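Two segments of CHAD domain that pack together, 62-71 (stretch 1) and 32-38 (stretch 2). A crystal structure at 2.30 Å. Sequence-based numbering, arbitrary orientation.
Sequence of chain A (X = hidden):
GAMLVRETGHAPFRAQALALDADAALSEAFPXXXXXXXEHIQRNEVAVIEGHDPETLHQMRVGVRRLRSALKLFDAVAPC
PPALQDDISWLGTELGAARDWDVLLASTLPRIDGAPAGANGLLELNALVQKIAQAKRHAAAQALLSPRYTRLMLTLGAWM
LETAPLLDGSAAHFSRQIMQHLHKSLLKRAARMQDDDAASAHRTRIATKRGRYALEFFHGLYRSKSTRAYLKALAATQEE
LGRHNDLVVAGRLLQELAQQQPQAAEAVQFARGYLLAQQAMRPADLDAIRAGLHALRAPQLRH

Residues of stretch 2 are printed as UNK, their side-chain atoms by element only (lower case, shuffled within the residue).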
# COMPACT_ATOMS: atom_id res chain seq x y z
N VAL A 62 -4.49 -1.23 -2.83
CA VAL A 62 -3.15 -1.75 -3.16
C VAL A 62 -2.77 -1.31 -4.58
O VAL A 62 -1.63 -0.88 -4.80
CB VAL A 62 -3.04 -3.28 -2.91
CG1 VAL A 62 -1.81 -3.89 -3.60
CG2 VAL A 62 -3.02 -3.60 -1.42
N GLY A 63 -3.74 -1.36 -5.50
CA GLY A 63 -3.58 -0.93 -6.89
C GLY A 63 -3.19 0.53 -7.01
O GLY A 63 -2.36 0.87 -7.86
N VAL A 64 -3.79 1.39 -6.16
CA VAL A 64 -3.51 2.83 -6.10
C VAL A 64 -2.09 3.05 -5.56
O VAL A 64 -1.35 3.85 -6.12
CB VAL A 64 -4.61 3.60 -5.30
CG1 VAL A 64 -4.21 5.06 -5.04
CG2 VAL A 64 -5.95 3.54 -6.02
N ARG A 65 -1.71 2.29 -4.50
CA ARG A 65 -0.38 2.34 -3.89
C ARG A 65 0.70 1.89 -4.88
O ARG A 65 1.76 2.53 -4.95
CB ARG A 65 -0.32 1.46 -2.63
CG ARG A 65 -0.72 2.19 -1.37
CD ARG A 65 -0.16 1.49 -0.15
NE ARG A 65 -0.94 1.80 1.05
CZ ARG A 65 -1.96 1.08 1.49
NH1 ARG A 65 -2.35 -0.01 0.83
NH2 ARG A 65 -2.61 1.43 2.59
N ARG A 66 0.43 0.81 -5.65
CA ARG A 66 1.32 0.26 -6.68
C ARG A 66 1.54 1.28 -7.80
O ARG A 66 2.67 1.41 -8.28
CB ARG A 66 0.75 -1.05 -7.26
CG ARG A 66 0.97 -2.26 -6.38
CD ARG A 66 0.33 -3.52 -6.94
NE ARG A 66 1.10 -4.07 -8.06
CZ ARG A 66 0.71 -4.03 -9.33
NH1 ARG A 66 1.48 -4.55 -10.28
NH2 ARG A 66 -0.45 -3.49 -9.67
N LEU A 67 0.48 2.01 -8.18
CA LEU A 67 0.51 3.05 -9.21
C LEU A 67 1.38 4.23 -8.76
O LEU A 67 2.21 4.69 -9.54
CB LEU A 67 -0.92 3.50 -9.56
CG LEU A 67 -1.07 4.60 -10.62
CD1 LEU A 67 -0.93 4.04 -12.03
CD2 LEU A 67 -2.40 5.31 -10.48
N ARG A 68 1.19 4.71 -7.51
CA ARG A 68 1.94 5.82 -6.93
C ARG A 68 3.44 5.52 -6.83
O ARG A 68 4.25 6.39 -7.15
CB ARG A 68 1.36 6.25 -5.58
CG ARG A 68 1.56 7.73 -5.29
CD ARG A 68 1.65 8.02 -3.80
NE ARG A 68 0.33 8.10 -3.17
CZ ARG A 68 -0.38 9.21 -3.04
NH1 ARG A 68 0.09 10.37 -3.50
NH2 ARG A 68 -1.56 9.19 -2.44
N SER A 69 3.79 4.28 -6.41
CA SER A 69 5.19 3.84 -6.30
C SER A 69 5.83 3.70 -7.69
O SER A 69 7.02 3.99 -7.83
CB SER A 69 5.29 2.53 -5.51
OG SER A 69 4.64 1.46 -6.17
N ALA A 70 5.04 3.28 -8.70
CA ALA A 70 5.49 3.14 -10.09
C ALA A 70 5.78 4.53 -10.68
O ALA A 70 6.76 4.68 -11.40
CB ALA A 70 4.45 2.42 -10.93
N LEU A 71 4.95 5.54 -10.35
CA LEU A 71 5.15 6.91 -10.81
C LEU A 71 6.35 7.57 -10.13
O LEU A 71 6.98 8.45 -10.71
CB LEU A 71 3.88 7.76 -10.60
CG LEU A 71 2.68 7.42 -11.50
CD1 LEU A 71 1.38 7.79 -10.83
CD2 LEU A 71 2.79 8.11 -12.85
N UNK A 32 3.45 -1.14 -19.82
CA UNK A 32 3.08 -2.47 -19.33
C UNK A 32 2.94 -2.46 -17.80
O UNK A 32 2.02 -3.08 -17.28
c UNK A 32 4.10 -3.51 -19.77
N UNK A 33 3.86 -1.75 -17.10
CA UNK A 33 3.88 -1.60 -15.63
C UNK A 33 2.70 -0.73 -15.18
O UNK A 33 1.94 -1.16 -14.30
c UNK A 33 6.35 -2.15 -15.24
c UNK A 33 7.77 -1.65 -15.40
c UNK A 33 5.19 -0.49 -13.70
c UNK A 33 5.27 -1.06 -15.14
N UNK A 34 2.54 0.47 -15.77
CA UNK A 34 1.45 1.40 -15.44
C UNK A 34 0.08 0.87 -15.84
O UNK A 34 -0.89 1.10 -15.12
c UNK A 34 2.96 4.94 -16.10
c UNK A 34 1.69 2.80 -16.01
c UNK A 34 2.48 3.96 -13.89
c UNK A 34 2.79 3.65 -15.35
N UNK A 35 0.03 0.14 -16.96
CA UNK A 35 -1.19 -0.49 -17.47
C UNK A 35 -1.68 -1.58 -16.55
O UNK A 35 -2.89 -1.74 -16.37
N UNK A 36 -0.74 -2.33 -15.94
CA UNK A 36 -1.00 -3.39 -14.97
C UNK A 36 -1.57 -2.78 -13.68
O UNK A 36 -2.46 -3.36 -13.07
c UNK A 36 0.30 -4.15 -14.67
n UNK A 36 0.03 -6.54 -14.46
o UNK A 36 0.05 -5.32 -12.59
c UNK A 36 0.11 -5.39 -13.82
N UNK A 37 -1.05 -1.59 -13.28
CA UNK A 37 -1.49 -0.84 -12.11
C UNK A 37 -2.90 -0.29 -12.30
O UNK A 37 -3.73 -0.44 -11.41
c UNK A 37 -0.50 0.27 -11.77
s UNK A 37 1.07 -0.31 -11.09
N UNK A 38 -3.17 0.32 -13.48
CA UNK A 38 -4.47 0.88 -13.82
C UNK A 38 -5.54 -0.20 -13.94
O UNK A 38 -6.67 0.03 -13.51
c UNK A 38 -3.65 3.07 -14.99
c UNK A 38 -4.41 1.74 -15.09
c UNK A 38 -4.42 4.12 -14.20
c UNK A 38 -3.30 3.60 -16.37

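Both stretches are helical, and they run nearly antiparallel, with 158° between their N-to-C directions and 8.9 Å between their axes at closest approach.

Position 32 has one side-chain atom, a carbon. It is out of reach of stretch 1. A single carbon makes this A32.

Position 33 has four side-chain carbons. The chain forks at the first, and one arm is two carbons long. The short arm lies near A70. This beta-branched pattern is isoleucine, I33. Its CG2 is 4.1 Å from A70 CB.

Position 34 also has four carbons, but the fork comes at the second. CA-to-CB points sideways, yet the end of the side chain comes nearer and touches L67, A70 and L71. This is L34. Its CD2 is 3.9 Å from L67 CD1, 3.9 Å from A70 CB and 4.2 Å from L71 CG.

Position 35 has no side-chain atoms and makes no contact with stretch 1. It is G35. A CB here would point away from the other helix.

Position 36 has two carbons, the second carrying one oxygen and one nitrogen. That is a carboxamide, one carbon short of glutamine. The oxygen faces the R66 guanidinium. The residue is N36. R66 NH1 donates a hydrogen bond to N36 OD1 at 2.8 Å, and the oxygen sits at the edge of the guanidinium, near its plane. N36 ND2 is hydrogen-bonded elsewhere in the structure.

Position 37 has one carbon and then one sulfur. CA-to-CB points toward stretch 1, and the side chain sits among G63, R66, L67 and A70. Carbon then sulfur is cysteine, C37. Its SG is 3.7 Å from R66 O and lies over one face of the guanidinium, 3.8 Å from R66 NH2.

Position 38 has four carbons, forked at the second. CA-to-CB points away, but the end comes back to L67. This is L38, with CD2 4.1 Å from L67 CD1.

The contact centres on C37, a small knob in a hole of the facing helix. The helices are close here: the CA atoms of L67 and C37 are 5.2 Å apart. G63 lines the hole without a side chain, and its O is 4.0 Å from C37 O. L67 reaches across with CD1, 3.8 Å from C37 CB. R66 flanks the knob and adds the hydrogen bond to N36. Around this, L34, L38 and I33 pack against L67, A70 and L71. The buried surface is modest, 408 Å² over both sides.

Stretch 2 (32-38) AILGNCL
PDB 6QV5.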